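Local coordinates for protein beta-galactosidase (Bacillus circulans subsp. alkalophilus, PDB 3TTY) that hydrolyses terminal beta-galactosidic bonds, working as a TIM-barrel glycoside hydrolase that holds galactose in its active-site pocket, at residues Asp14-Gln19 with Phe344-Arg349; Ser273-Pro278 with Met304-Thr309; Cys77-Thr82 with Met144-Asn149; Asp261-Ala266 with Tyr403-Arg408. All blocks are in the same frame, centred on the assembly; numbering follows the deposited sequence.

Interaction 1 of 4, residues Asp14-Gln19 with Phe344-Arg349; sequences DYNPEQ and FFQLRR. With GLA (alpha-D-galactopyranose), chain H.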
# COMPACT_ATOMS: atom_id res chain seq x y z
N ASP A 14 -3.81 -29.67 -19.54
CA ASP A 14 -3.77 -28.62 -20.56
C ASP A 14 -2.64 -28.87 -21.54
O ASP A 14 -1.50 -29.11 -21.15
CB ASP A 14 -3.64 -27.24 -19.91
CG ASP A 14 -4.98 -26.65 -19.46
OD1 ASP A 14 -5.78 -27.37 -18.82
OD2 ASP A 14 -5.24 -25.45 -19.74
N TYR A 15 -2.96 -28.81 -22.83
CA TYR A 15 -2.01 -29.10 -23.90
C TYR A 15 -2.28 -28.10 -25.01
O TYR A 15 -3.42 -27.89 -25.39
CB TYR A 15 -2.20 -30.55 -24.38
CG TYR A 15 -1.32 -31.00 -25.54
CD1 TYR A 15 0.06 -30.77 -25.54
CD2 TYR A 15 -1.86 -31.69 -26.62
CE1 TYR A 15 0.87 -31.20 -26.60
CE2 TYR A 15 -1.06 -32.12 -27.69
CZ TYR A 15 0.30 -31.87 -27.67
OH TYR A 15 1.09 -32.28 -28.72
N ASN A 16 -1.22 -27.48 -25.52
CA ASN A 16 -1.34 -26.34 -26.43
C ASN A 16 -0.39 -26.42 -27.62
O ASN A 16 0.46 -25.56 -27.81
CB ASN A 16 -1.12 -25.05 -25.66
CG ASN A 16 -2.10 -24.90 -24.52
OD1 ASN A 16 -3.28 -24.68 -24.76
ND2 ASN A 16 -1.63 -25.03 -23.29
N PRO A 17 -0.56 -27.45 -28.45
CA PRO A 17 0.32 -27.69 -29.59
C PRO A 17 0.23 -26.57 -30.61
O PRO A 17 1.16 -26.42 -31.40
CB PRO A 17 -0.22 -29.00 -30.18
CG PRO A 17 -1.66 -29.04 -29.74
CD PRO A 17 -1.64 -28.45 -28.36
N GLU A 18 -0.86 -25.80 -30.61
CA GLU A 18 -0.96 -24.69 -31.55
C GLU A 18 0.08 -23.58 -31.27
O GLU A 18 0.25 -22.66 -32.07
CB GLU A 18 -2.40 -24.12 -31.63
CG GLU A 18 -2.92 -23.46 -30.32
CD GLU A 18 -3.61 -24.46 -29.41
OE1 GLU A 18 -4.73 -24.15 -28.94
OE2 GLU A 18 -3.05 -25.56 -29.16
N GLN A 19 0.77 -23.69 -30.14
CA GLN A 19 1.91 -22.82 -29.84
C GLN A 19 3.18 -23.38 -30.47
O GLN A 19 4.23 -22.74 -30.46
CB GLN A 19 2.12 -22.69 -28.31
CG GLN A 19 0.94 -22.07 -27.55
CD GLN A 19 1.13 -22.06 -26.03
OE1 GLN A 19 2.17 -22.49 -25.50
NE2 GLN A 19 0.11 -21.57 -25.31
N PHE A 344 -2.94 -31.81 -15.16
CA PHE A 344 -1.97 -30.75 -14.94
C PHE A 344 -2.26 -29.52 -15.78
O PHE A 344 -2.84 -29.61 -16.87
CB PHE A 344 -0.55 -31.20 -15.37
CG PHE A 344 0.01 -32.35 -14.57
CD1 PHE A 344 0.41 -32.18 -13.25
CD2 PHE A 344 0.17 -33.61 -15.16
CE1 PHE A 344 0.94 -33.23 -12.51
CE2 PHE A 344 0.69 -34.67 -14.44
CZ PHE A 344 1.08 -34.48 -13.11
N PHE A 345 -1.80 -28.37 -15.29
CA PHE A 345 -1.33 -27.34 -16.21
C PHE A 345 0.20 -27.34 -16.11
O PHE A 345 0.72 -27.25 -15.00
CB PHE A 345 -1.87 -25.95 -15.86
CG PHE A 345 -1.50 -24.90 -16.88
CD1 PHE A 345 -2.33 -24.62 -17.95
CD2 PHE A 345 -0.29 -24.22 -16.78
CE1 PHE A 345 -1.99 -23.66 -18.91
CE2 PHE A 345 0.07 -23.26 -17.73
CZ PHE A 345 -0.78 -22.98 -18.80
N GLN A 346 0.92 -27.48 -17.22
CA GLN A 346 0.40 -27.94 -18.50
C GLN A 346 1.34 -29.04 -19.00
O GLN A 346 2.34 -29.34 -18.34
CB GLN A 346 0.32 -26.79 -19.51
CG GLN A 346 1.63 -26.00 -19.70
CD GLN A 346 1.52 -24.94 -20.80
OE1 GLN A 346 0.92 -25.19 -21.84
NE2 GLN A 346 2.10 -23.76 -20.56
N LEU A 347 1.05 -29.63 -20.15
CA LEU A 347 1.83 -30.77 -20.63
C LEU A 347 3.21 -30.38 -21.22
O LEU A 347 4.17 -31.15 -21.13
CB LEU A 347 1.01 -31.62 -21.60
CG LEU A 347 -0.26 -32.22 -20.99
CD1 LEU A 347 -0.84 -33.31 -21.86
CD2 LEU A 347 0.06 -32.76 -19.58
N ARG A 348 3.31 -29.19 -21.80
CA ARG A 348 4.61 -28.70 -22.28
C ARG A 348 4.71 -27.18 -22.12
O ARG A 348 3.81 -26.45 -22.52
CB ARG A 348 4.86 -29.10 -23.74
CG ARG A 348 5.66 -28.08 -24.52
CD ARG A 348 6.88 -28.62 -25.29
NE ARG A 348 6.75 -29.95 -25.92
CZ ARG A 348 7.80 -30.62 -26.41
NH1 ARG A 348 9.01 -30.08 -26.35
NH2 ARG A 348 7.65 -31.81 -26.97
N ARG A 349 5.81 -26.72 -21.53
CA ARG A 349 5.99 -25.32 -21.17
C ARG A 349 5.89 -24.38 -22.37
O ARG A 349 6.30 -24.71 -23.49
CB ARG A 349 7.30 -25.11 -20.39
CG ARG A 349 7.20 -25.49 -18.93
CD ARG A 349 8.53 -25.69 -18.18
NE ARG A 349 9.11 -24.45 -17.72
CZ ARG A 349 9.70 -24.26 -16.53
NH1 ARG A 349 9.81 -25.23 -15.63
NH2 ARG A 349 10.20 -23.07 -16.25
C1 GLA H . -5.12 -21.41 -13.75
C2 GLA H . -5.52 -21.39 -15.25
C3 GLA H . -4.46 -22.04 -16.16
C4 GLA H . -3.10 -21.46 -15.78
C5 GLA H . -2.87 -21.65 -14.27
C6 GLA H . -1.47 -21.14 -13.93
O1 GLA H . -5.16 -22.70 -13.12
O2 GLA H . -6.76 -22.04 -15.44
O3 GLA H . -4.70 -21.75 -17.55
O4 GLA H . -3.16 -20.07 -16.07
O5 GLA H . -3.82 -20.87 -13.55
O6 GLA H . -1.06 -21.64 -12.65
O HOH W 1 0.95 -27.62 -23.02
O HOH W 2 -0.01 -22.36 -22.58
O HOH W 3 2.88 -25.16 -24.59
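Asp-14 and Phe-345 meet side chain to side chain, the carboxylate oxygen OD2 lying in the ring plane at its edge, 3.5 Å from CD1. CG of Phe-345 is anti to its backbone N (chi1 -175°), which swings the ring between the sugar and Gln-346: C4 of the bound galactose stands over the centre of one face, and CB of Gln-346, next in sequence and reached through a cis peptide bond, over the other. Two backbone bonds set the spacing, Asp-14 N to Phe-344 O (2.8 Å) and Leu-347 N to Asp-14 O (2.8 Å). Further out, Asn-16 ND2 gives a hydrogen bond to Gln-346 OE1 (2.9 Å), the two amide planes being nearly perpendicular at 79°. Gln-346 OE1 also accepts from a water held by Gln-19 NE2, and a second water, bound to Arg-348 N, can donate to it. Leu-347 CD1 packs 4.0 Å from CB of Tyr-15, whose hydroxyl is bonded to Asp-28. The contact joins the C-terminal ends of the first and last barrel strands, 10-14 and 339-344, where the barrel closes; helix 22-35 packs against Tyr-15 and Leu-347, and helix 60-71 against Tyr-15 and Pro-17.

Interaction 2 of 4, residues Ser273-Pro278 with Met304-Thr309; sequences SWDNYP and MLMEQT. With GLA (alpha-D-galactopyranose), chain H.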
# COMPACT_ATOMS: atom_id res chain seq x y z
N SER A 273 -15.01 -29.47 -11.40
CA SER A 273 -13.59 -29.62 -11.66
C SER A 273 -12.93 -28.40 -11.06
O SER A 273 -13.58 -27.36 -10.89
CB SER A 273 -13.30 -29.71 -13.16
OG SER A 273 -13.50 -28.47 -13.81
N TRP A 274 -11.65 -28.52 -10.70
CA TRP A 274 -10.98 -27.39 -10.07
C TRP A 274 -9.47 -27.42 -10.23
O TRP A 274 -8.90 -28.42 -10.68
CB TRP A 274 -11.40 -27.24 -8.60
CG TRP A 274 -10.57 -27.92 -7.54
CD1 TRP A 274 -10.50 -29.27 -7.27
CD2 TRP A 274 -9.76 -27.28 -6.54
NE1 TRP A 274 -9.67 -29.50 -6.19
CE2 TRP A 274 -9.21 -28.29 -5.73
CE3 TRP A 274 -9.45 -25.94 -6.27
CZ2 TRP A 274 -8.35 -28.01 -4.66
CZ3 TRP A 274 -8.59 -25.66 -5.21
CH2 TRP A 274 -8.05 -26.69 -4.42
N ASP A 275 -8.85 -26.32 -9.85
CA ASP A 275 -7.44 -26.08 -10.12
C ASP A 275 -6.71 -25.86 -8.80
O ASP A 275 -6.88 -24.84 -8.15
CB ASP A 275 -7.29 -24.87 -11.06
CG ASP A 275 -8.14 -24.99 -12.34
OD1 ASP A 275 -8.43 -26.13 -12.79
OD2 ASP A 275 -8.52 -23.95 -12.92
N ASN A 276 -5.90 -26.84 -8.41
CA ASN A 276 -5.26 -26.83 -7.09
C ASN A 276 -3.79 -26.43 -7.13
O ASN A 276 -2.94 -27.17 -7.64
CB ASN A 276 -5.42 -28.20 -6.42
CG ASN A 276 -4.69 -28.27 -5.10
OD1 ASN A 276 -4.14 -29.32 -4.74
ND2 ASN A 276 -4.68 -27.17 -4.37
N TYR A 277 -3.52 -25.24 -6.59
CA TYR A 277 -2.17 -24.67 -6.59
C TYR A 277 -1.73 -24.24 -5.19
O TYR A 277 -1.77 -23.06 -4.86
CB TYR A 277 -2.11 -23.47 -7.54
CG TYR A 277 -2.25 -23.88 -8.99
CD1 TYR A 277 -1.14 -24.26 -9.74
CD2 TYR A 277 -3.50 -23.90 -9.61
CE1 TYR A 277 -1.27 -24.64 -11.07
CE2 TYR A 277 -3.64 -24.28 -10.94
CZ TYR A 277 -2.52 -24.65 -11.66
OH TYR A 277 -2.65 -25.03 -12.97
N PRO A 278 -1.32 -25.21 -4.37
CA PRO A 278 -0.85 -24.82 -3.04
C PRO A 278 0.54 -24.25 -3.16
O PRO A 278 1.30 -24.69 -4.03
CB PRO A 278 -0.79 -26.14 -2.27
CG PRO A 278 -1.62 -27.10 -3.05
CD PRO A 278 -1.46 -26.67 -4.49
N MET A 304 -13.36 -33.61 -10.88
CA MET A 304 -12.11 -33.60 -11.63
C MET A 304 -11.12 -32.66 -10.96
O MET A 304 -11.47 -31.54 -10.59
CB MET A 304 -12.34 -33.11 -13.07
CG MET A 304 -13.32 -33.93 -13.88
SD MET A 304 -13.59 -33.26 -15.54
CE MET A 304 -11.94 -33.39 -16.27
N LEU A 305 -9.88 -33.12 -10.79
CA LEU A 305 -8.75 -32.22 -10.59
C LEU A 305 -8.42 -31.86 -12.03
O LEU A 305 -7.90 -32.71 -12.79
CB LEU A 305 -7.57 -32.96 -9.96
CG LEU A 305 -6.54 -32.28 -9.04
CD1 LEU A 305 -5.09 -32.71 -9.39
CD2 LEU A 305 -6.67 -30.77 -9.00
N MET A 306 -8.76 -30.65 -12.44
CA MET A 306 -8.51 -30.23 -13.81
C MET A 306 -7.08 -29.75 -13.94
O MET A 306 -6.44 -29.97 -14.96
CB MET A 306 -9.49 -29.12 -14.23
CG MET A 306 -9.34 -28.65 -15.68
SD MET A 306 -9.91 -29.86 -16.89
CE MET A 306 -11.66 -29.97 -16.50
N GLU A 307 -6.56 -29.10 -12.89
CA GLU A 307 -5.18 -28.65 -12.91
C GLU A 307 -4.46 -28.70 -11.57
O GLU A 307 -5.07 -28.72 -10.49
CB GLU A 307 -5.05 -27.21 -13.42
CG GLU A 307 -5.79 -26.87 -14.69
CD GLU A 307 -5.79 -25.37 -14.90
OE1 GLU A 307 -4.82 -24.75 -14.42
OE2 GLU A 307 -6.73 -24.82 -15.52
N GLN A 308 -3.14 -28.68 -11.68
CA GLN A 308 -2.18 -28.54 -10.59
C GLN A 308 -0.88 -28.46 -11.37
O GLN A 308 -0.81 -28.92 -12.51
CB GLN A 308 -2.18 -29.77 -9.67
CG GLN A 308 -1.71 -31.07 -10.35
CD GLN A 308 -1.64 -32.27 -9.41
OE1 GLN A 308 -1.82 -32.15 -8.21
NE2 GLN A 308 -1.37 -33.44 -9.97
N THR A 309 0.17 -27.87 -10.80
CA THR A 309 1.43 -27.88 -11.53
C THR A 309 2.19 -29.18 -11.28
O THR A 309 2.11 -29.75 -10.18
CB THR A 309 2.30 -26.66 -11.19
OG1 THR A 309 3.60 -26.84 -11.77
CG2 THR A 309 2.45 -26.51 -9.69
C1 GLA H . -5.12 -21.41 -13.75
C2 GLA H . -5.52 -21.39 -15.25
C3 GLA H . -4.46 -22.04 -16.16
C4 GLA H . -3.10 -21.46 -15.78
C5 GLA H . -2.87 -21.65 -14.27
C6 GLA H . -1.47 -21.14 -13.93
O1 GLA H . -5.16 -22.70 -13.12
O2 GLA H . -6.76 -22.04 -15.44
O3 GLA H . -4.70 -21.75 -17.55
O4 GLA H . -3.16 -20.07 -16.07
O5 GLA H . -3.82 -20.87 -13.55
O6 GLA H . -1.06 -21.64 -12.65
O HOH W 4 -0.22 -27.43 -8.07
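Tyr-277 OH gives a hydrogen bond to Glu-307 OE1 (2.6 Å), on the lone pair that faces away from the other carboxylate oxygen. Tyr-277 has CG anti to its carbonyl carbon, which brings the hydroxyl there, and the ring stands steeply to the carboxylate, planes 79° apart, with OE1 in the ring plane at its edge. One ring face takes O6 of galactose; over the opposite one lies CA of Gln-308 in a CH-pi contact, 4.3 Å from the ring centroid. Glu-307 also has CG anti to its carbonyl carbon (chi1 -48°) and an extended chain beyond, which carries the carboxylate out to the sugar: OE1 lies so close to GLA O1 that the length of that bond is doubtful, and OE2 accepts from GLA O2 at 2.8 Å. Asp-275 stacks its carboxylate on that of Glu-307, planes 27° apart, with OD2 3.3 Å from OE2. An alanine in place of Tyr-277 would probably leave Glu-307 OE1 without this donor and open a gap beside O6 of the sugar. Beneath, parallel strands 273-275 and 303-307 of a beta-alpha-beta unit are joined through a beta bulge, where Trp-274 O accepts from both Met-306 N (2.8 Å) and Glu-307 N (3.3 Å). With Tyr-277 OH on OE1 and GLA O2 on OE2, both carboxylate oxygens have a donor, and the group is held facing the anomeric end of the galactose.

Interaction 3 of 4, residues Cys77-Thr82 with Met144-Asn149; sequences CLATST and MWHVSN. With GLA (alpha-D-galactopyranose), chain H.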
# COMPACT_ATOMS: atom_id res chain seq x y z
N CYS A 77 -10.45 -33.60 -23.41
CA CYS A 77 -11.24 -32.64 -22.68
C CYS A 77 -11.24 -31.36 -23.53
O CYS A 77 -10.28 -30.59 -23.51
CB CYS A 77 -10.63 -32.39 -21.30
SG CYS A 77 -11.60 -31.27 -20.29
N LEU A 78 -12.30 -31.16 -24.31
CA LEU A 78 -12.32 -30.11 -25.31
C LEU A 78 -12.89 -28.80 -24.76
O LEU A 78 -14.03 -28.76 -24.32
CB LEU A 78 -13.08 -30.54 -26.57
CG LEU A 78 -13.14 -29.53 -27.73
CD1 LEU A 78 -11.73 -29.13 -28.21
CD2 LEU A 78 -13.95 -30.06 -28.89
N ALA A 79 -12.09 -27.74 -24.80
CA ALA A 79 -12.52 -26.44 -24.30
C ALA A 79 -13.21 -25.62 -25.41
O ALA A 79 -12.93 -25.80 -26.59
CB ALA A 79 -11.34 -25.68 -23.70
N THR A 80 -14.11 -24.74 -25.01
CA THR A 80 -14.81 -23.87 -25.96
C THR A 80 -13.99 -22.65 -26.39
O THR A 80 -14.39 -21.94 -27.31
CB THR A 80 -16.12 -23.36 -25.37
OG1 THR A 80 -15.83 -22.66 -24.15
CG2 THR A 80 -17.04 -24.53 -25.07
N SER A 81 -12.87 -22.39 -25.70
CA SER A 81 -11.97 -21.29 -26.06
C SER A 81 -12.52 -19.91 -25.71
O SER A 81 -11.99 -18.91 -26.16
CB SER A 81 -11.64 -21.31 -27.55
OG SER A 81 -10.28 -21.62 -27.78
N THR A 82 -13.58 -19.86 -24.91
CA THR A 82 -14.20 -18.58 -24.59
C THR A 82 -13.60 -17.81 -23.40
O THR A 82 -14.09 -16.75 -23.04
CB THR A 82 -15.72 -18.74 -24.39
OG1 THR A 82 -15.96 -19.64 -23.31
CG2 THR A 82 -16.39 -19.26 -25.67
N MET A 144 -15.35 -34.95 -22.36
CA MET A 144 -15.69 -33.84 -21.46
C MET A 144 -15.60 -32.51 -22.20
O MET A 144 -14.68 -32.31 -22.99
CB MET A 144 -14.75 -33.85 -20.26
CG MET A 144 -15.01 -32.77 -19.21
SD MET A 144 -16.56 -32.97 -18.27
CE MET A 144 -16.38 -34.62 -17.60
N TRP A 145 -16.57 -31.62 -21.96
CA TRP A 145 -16.49 -30.24 -22.44
C TRP A 145 -15.97 -29.34 -21.32
O TRP A 145 -16.40 -29.44 -20.17
CB TRP A 145 -17.85 -29.70 -22.91
CG TRP A 145 -18.33 -30.23 -24.23
CD1 TRP A 145 -19.29 -31.18 -24.43
CD2 TRP A 145 -17.88 -29.84 -25.54
NE1 TRP A 145 -19.46 -31.41 -25.77
CE2 TRP A 145 -18.61 -30.60 -26.48
CE3 TRP A 145 -16.92 -28.94 -26.01
CZ2 TRP A 145 -18.41 -30.48 -27.85
CZ3 TRP A 145 -16.73 -28.82 -27.37
CH2 TRP A 145 -17.47 -29.58 -28.27
N HIS A 146 -15.06 -28.44 -21.68
CA HIS A 146 -14.41 -27.53 -20.75
C HIS A 146 -14.82 -26.12 -21.17
O HIS A 146 -14.16 -25.48 -22.01
CB HIS A 146 -12.89 -27.79 -20.83
CG HIS A 146 -12.03 -26.86 -20.03
ND1 HIS A 146 -12.17 -25.49 -20.06
CD2 HIS A 146 -10.95 -27.11 -19.25
CE1 HIS A 146 -11.24 -24.93 -19.30
NE2 HIS A 146 -10.48 -25.89 -18.80
N VAL A 147 -15.93 -25.64 -20.60
CA VAL A 147 -16.50 -24.35 -20.98
C VAL A 147 -15.66 -23.19 -20.49
O VAL A 147 -15.36 -23.10 -19.28
CB VAL A 147 -17.92 -24.17 -20.41
CG1 VAL A 147 -18.40 -22.72 -20.60
CG2 VAL A 147 -18.88 -25.16 -21.05
N SER A 148 -15.26 -22.32 -21.41
CA SER A 148 -14.48 -21.15 -21.05
C SER A 148 -13.23 -21.58 -20.26
O SER A 148 -12.65 -22.63 -20.54
CB SER A 148 -15.35 -20.18 -20.23
OG SER A 148 -14.76 -18.90 -20.11
N ASN A 149 -12.84 -20.77 -19.28
CA ASN A 149 -11.75 -21.09 -18.37
C ASN A 149 -11.80 -20.14 -17.18
O ASN A 149 -11.88 -18.92 -17.36
CB ASN A 149 -10.39 -20.97 -19.06
CG ASN A 149 -9.27 -21.57 -18.23
OD1 ASN A 149 -9.24 -22.78 -18.00
ND2 ASN A 149 -8.36 -20.73 -17.76
C1 GLA H . -5.12 -21.41 -13.75
C2 GLA H . -5.52 -21.39 -15.25
C3 GLA H . -4.46 -22.04 -16.16
C4 GLA H . -3.10 -21.46 -15.78
C5 GLA H . -2.87 -21.65 -14.27
C6 GLA H . -1.47 -21.14 -13.93
O1 GLA H . -5.16 -22.70 -13.12
O2 GLA H . -6.76 -22.04 -15.44
O3 GLA H . -4.70 -21.75 -17.55
O4 GLA H . -3.16 -20.07 -16.07
O5 GLA H . -3.82 -20.87 -13.55
O6 GLA H . -1.06 -21.64 -12.65
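Leu-78 and Trp-145 lie side by side on neighbouring parallel strands of the TIM barrel, 75-79 and 142-146, the third and fourth of its eight. Backbone hydrogen bonds fix the register: Leu-78 N to Met-144 O (3.0 Å), His-146 N to Leu-78 O (2.9 Å) and Thr-80 N to His-146 O (3.1 Å). Apolar packing falls on both sides of the sheet. On the outer one, Leu-78 CD2 presses 3.4 Å from Trp-145 CZ3. The indole NE1 is bonded to Thr-244, and the ring also meets helices 119-135 and 215-243. On the inner one, Cys-77 SG sits at the edge of the His-146 ring and 3.9 Å from Met-144 CG, with Met-304 and Met-306 from across the barrel filling in beside them. Polar side chains take over past the strand ends. Thr-80 and Thr-82 both bond to Glu-236 through their OG1 atoms, so one carboxylate ties down this turn. Asn-149 ND2 donates to O2 of galactose (3.1 Å), while its OD1 accepts from Asn-252. Thr-80 turns OG1 between its backbone N and carbonyl carbon (chi1 58°), and that oxygen receives Ser-148 N at 2.8 Å in an almost straight bond, 175° at the hydrogen.

Interaction 4 of 4, residues Asp261-Ala266 with Tyr403-Arg408; sequences DYFKWA and YDWENR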
# COMPACT_ATOMS: atom_id res chain seq x y z
N ASP A 261 -20.41 -17.78 -6.00
CA ASP A 261 -21.12 -18.74 -5.15
C ASP A 261 -21.12 -20.11 -5.81
O ASP A 261 -22.05 -20.45 -6.54
CB ASP A 261 -22.55 -18.26 -4.93
CG ASP A 261 -23.32 -19.14 -3.96
OD1 ASP A 261 -22.80 -20.22 -3.57
OD2 ASP A 261 -24.44 -18.75 -3.59
N TYR A 262 -20.09 -20.91 -5.56
CA TYR A 262 -19.92 -22.16 -6.29
C TYR A 262 -21.02 -23.19 -6.04
O TYR A 262 -21.31 -24.00 -6.91
CB TYR A 262 -18.54 -22.77 -6.01
CG TYR A 262 -17.42 -22.14 -6.82
CD1 TYR A 262 -17.67 -21.62 -8.08
CD2 TYR A 262 -16.12 -22.07 -6.33
CE1 TYR A 262 -16.65 -21.05 -8.84
CE2 TYR A 262 -15.11 -21.51 -7.08
CZ TYR A 262 -15.37 -21.00 -8.34
OH TYR A 262 -14.36 -20.45 -9.09
N PHE A 263 -21.64 -23.14 -4.86
CA PHE A 263 -22.76 -24.03 -4.57
C PHE A 263 -23.86 -23.86 -5.59
O PHE A 263 -24.41 -24.84 -6.09
CB PHE A 263 -23.29 -23.84 -3.14
CG PHE A 263 -22.47 -24.55 -2.11
CD1 PHE A 263 -22.40 -25.93 -2.11
CD2 PHE A 263 -21.73 -23.86 -1.18
CE1 PHE A 263 -21.63 -26.60 -1.19
CE2 PHE A 263 -20.95 -24.52 -0.25
CZ PHE A 263 -20.90 -25.88 -0.26
N LYS A 264 -24.14 -22.61 -5.93
CA LYS A 264 -25.12 -22.29 -6.94
C LYS A 264 -24.58 -22.65 -8.34
O LYS A 264 -25.33 -23.11 -9.21
CB LYS A 264 -25.49 -20.81 -6.83
CG LYS A 264 -26.39 -20.29 -7.92
CD LYS A 264 -27.00 -18.96 -7.50
CE LYS A 264 -27.82 -18.33 -8.62
NZ LYS A 264 -28.57 -17.13 -8.12
N TRP A 265 -23.29 -22.46 -8.56
CA TRP A 265 -22.69 -22.86 -9.84
C TRP A 265 -22.80 -24.37 -10.08
O TRP A 265 -23.15 -24.79 -11.18
CB TRP A 265 -21.23 -22.41 -9.93
CG TRP A 265 -21.06 -20.97 -10.38
CD1 TRP A 265 -21.39 -19.85 -9.67
CD2 TRP A 265 -20.50 -20.52 -11.62
NE1 TRP A 265 -21.10 -18.73 -10.42
CE2 TRP A 265 -20.55 -19.11 -11.62
CE3 TRP A 265 -19.97 -21.18 -12.75
CZ2 TRP A 265 -20.09 -18.34 -12.68
CZ3 TRP A 265 -19.52 -20.40 -13.82
CH2 TRP A 265 -19.58 -19.00 -13.78
N ALA A 266 -22.52 -25.17 -9.06
CA ALA A 266 -22.36 -26.61 -9.23
C ALA A 266 -23.67 -27.29 -9.64
O ALA A 266 -23.65 -28.33 -10.31
CB ALA A 266 -21.79 -27.26 -7.95
N TYR A 403 -20.01 -24.23 5.09
CA TYR A 403 -19.35 -23.07 4.52
C TYR A 403 -20.37 -22.47 3.55
O TYR A 403 -21.11 -23.20 2.89
CB TYR A 403 -18.07 -23.50 3.77
CG TYR A 403 -17.53 -22.41 2.87
CD1 TYR A 403 -16.87 -21.31 3.41
CD2 TYR A 403 -17.72 -22.46 1.50
CE1 TYR A 403 -16.40 -20.30 2.60
CE2 TYR A 403 -17.24 -21.45 0.68
CZ TYR A 403 -16.58 -20.37 1.24
OH TYR A 403 -16.11 -19.36 0.44
N ASP A 404 -20.42 -21.16 3.46
CA ASP A 404 -21.39 -20.51 2.58
C ASP A 404 -20.83 -19.23 2.01
O ASP A 404 -20.31 -18.41 2.76
CB ASP A 404 -22.68 -20.19 3.35
CG ASP A 404 -23.76 -19.61 2.45
OD1 ASP A 404 -23.96 -18.39 2.47
OD2 ASP A 404 -24.39 -20.38 1.71
N TRP A 405 -20.98 -19.03 0.70
CA TRP A 405 -20.39 -17.85 0.06
C TRP A 405 -21.10 -16.54 0.41
O TRP A 405 -20.45 -15.48 0.48
CB TRP A 405 -20.31 -18.00 -1.47
CG TRP A 405 -19.02 -18.58 -1.97
CD1 TRP A 405 -17.91 -17.89 -2.36
CD2 TRP A 405 -18.71 -19.97 -2.12
NE1 TRP A 405 -16.92 -18.77 -2.76
CE2 TRP A 405 -17.39 -20.05 -2.63
CE3 TRP A 405 -19.42 -21.16 -1.91
CZ2 TRP A 405 -16.76 -21.27 -2.90
CZ3 TRP A 405 -18.80 -22.37 -2.18
CH2 TRP A 405 -17.48 -22.42 -2.67
N GLU A 406 -22.42 -16.60 0.62
CA GLU A 406 -23.20 -15.39 0.88
C GLU A 406 -22.92 -14.93 2.29
O GLU A 406 -22.76 -13.74 2.56
CB GLU A 406 -24.70 -15.62 0.66
CG GLU A 406 -25.07 -15.86 -0.81
CD GLU A 406 -26.57 -15.98 -1.06
OE1 GLU A 406 -27.28 -16.54 -0.20
OE2 GLU A 406 -27.04 -15.52 -2.13
N ASN A 407 -22.84 -15.89 3.20
CA ASN A 407 -22.38 -15.60 4.55
C ASN A 407 -20.99 -14.95 4.52
O ASN A 407 -20.73 -13.97 5.22
CB ASN A 407 -22.34 -16.88 5.37
CG ASN A 407 -21.89 -16.66 6.79
OD1 ASN A 407 -22.34 -15.74 7.45
ND2 ASN A 407 -20.98 -17.52 7.27
N ARG A 408 -20.10 -15.51 3.70
CA ARG A 408 -18.75 -14.97 3.55
C ARG A 408 -18.76 -13.51 3.07
O ARG A 408 -18.10 -12.65 3.66
CB ARG A 408 -17.94 -15.82 2.57
CG ARG A 408 -16.54 -15.27 2.31
CD ARG A 408 -15.64 -16.28 1.61
NE ARG A 408 -14.27 -15.80 1.45
CZ ARG A 408 -13.29 -16.49 0.86
NH1 ARG A 408 -13.54 -17.70 0.37
NH2 ARG A 408 -12.08 -15.97 0.74
O HOH W 5 -22.78 -20.64 -0.70
O HOH W 6 -25.67 -16.27 -4.31
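Tyr-403 meets Phe-263 through its backbone oxygen, which lies 3.4 Å from CE2 of that ring, and its own ring puts CE2 over one face of Trp-405. Asp-404 comes next as the N-cap of helix 405-413: OD1 accepts from Asn-407 N at 2.8 Å, while OD2 shares a water with Asp-261 OD1 and Trp-405 N. Over the face of Trp-405 opposite Tyr-403 come CA of Asp-261, above the five-membered ring, and CB of Tyr-262, 4.0 Å from the centroid of the six-membered one. The Tyr-262 ring turns its edge to the same indole in an offset edge-to-face pair, planes at 74°. Phe-263, its CG anti to the carbonyl carbon (chi1 -81°), brings CD2 to the indole edge, 3.4 Å from Trp-405 CZ3. These rings form an aromatic cluster between the start of helix 262-266, in the TIM-barrel part of the chain, and that of helix 405-413, in the family's trimerisation domain; Leu-293 packs on it too. NE1 of Trp-405 is bonded to Tyr-257 O, and an alanine here would probably leave that carbonyl without its donor and open a gap between Tyr-262 and Tyr-403. Glu-406 follows, a second water lying between its OE2 and Asp-261 OD2 and able to donate to either; salt bridges from Glu-406 to Lys-465 and Arg-223 would probably offset any repulsion between the acids.

Overall arrangement
From the N terminus, interaction 1 opens first, at the end of strand 10-14, and closes only at 344-349, joining the first and eighth strands of the barrel. Nested inside that long loop are interaction 3, pairing the third strand with the fourth, and later interaction 2, pairing the sixth with the seventh; these two follow in series. Interactions 2 and 3 meet through the methionines in the barrel's interior, and interactions 1 and 2 touch where Phe-345 packs on Tyr-277. All three reach the same galactose. Interaction 4 opens at 261-266, encloses interaction 2, and closes at 403-408, so it crosses interaction 1 and ties the barrel to the trimerisation domain.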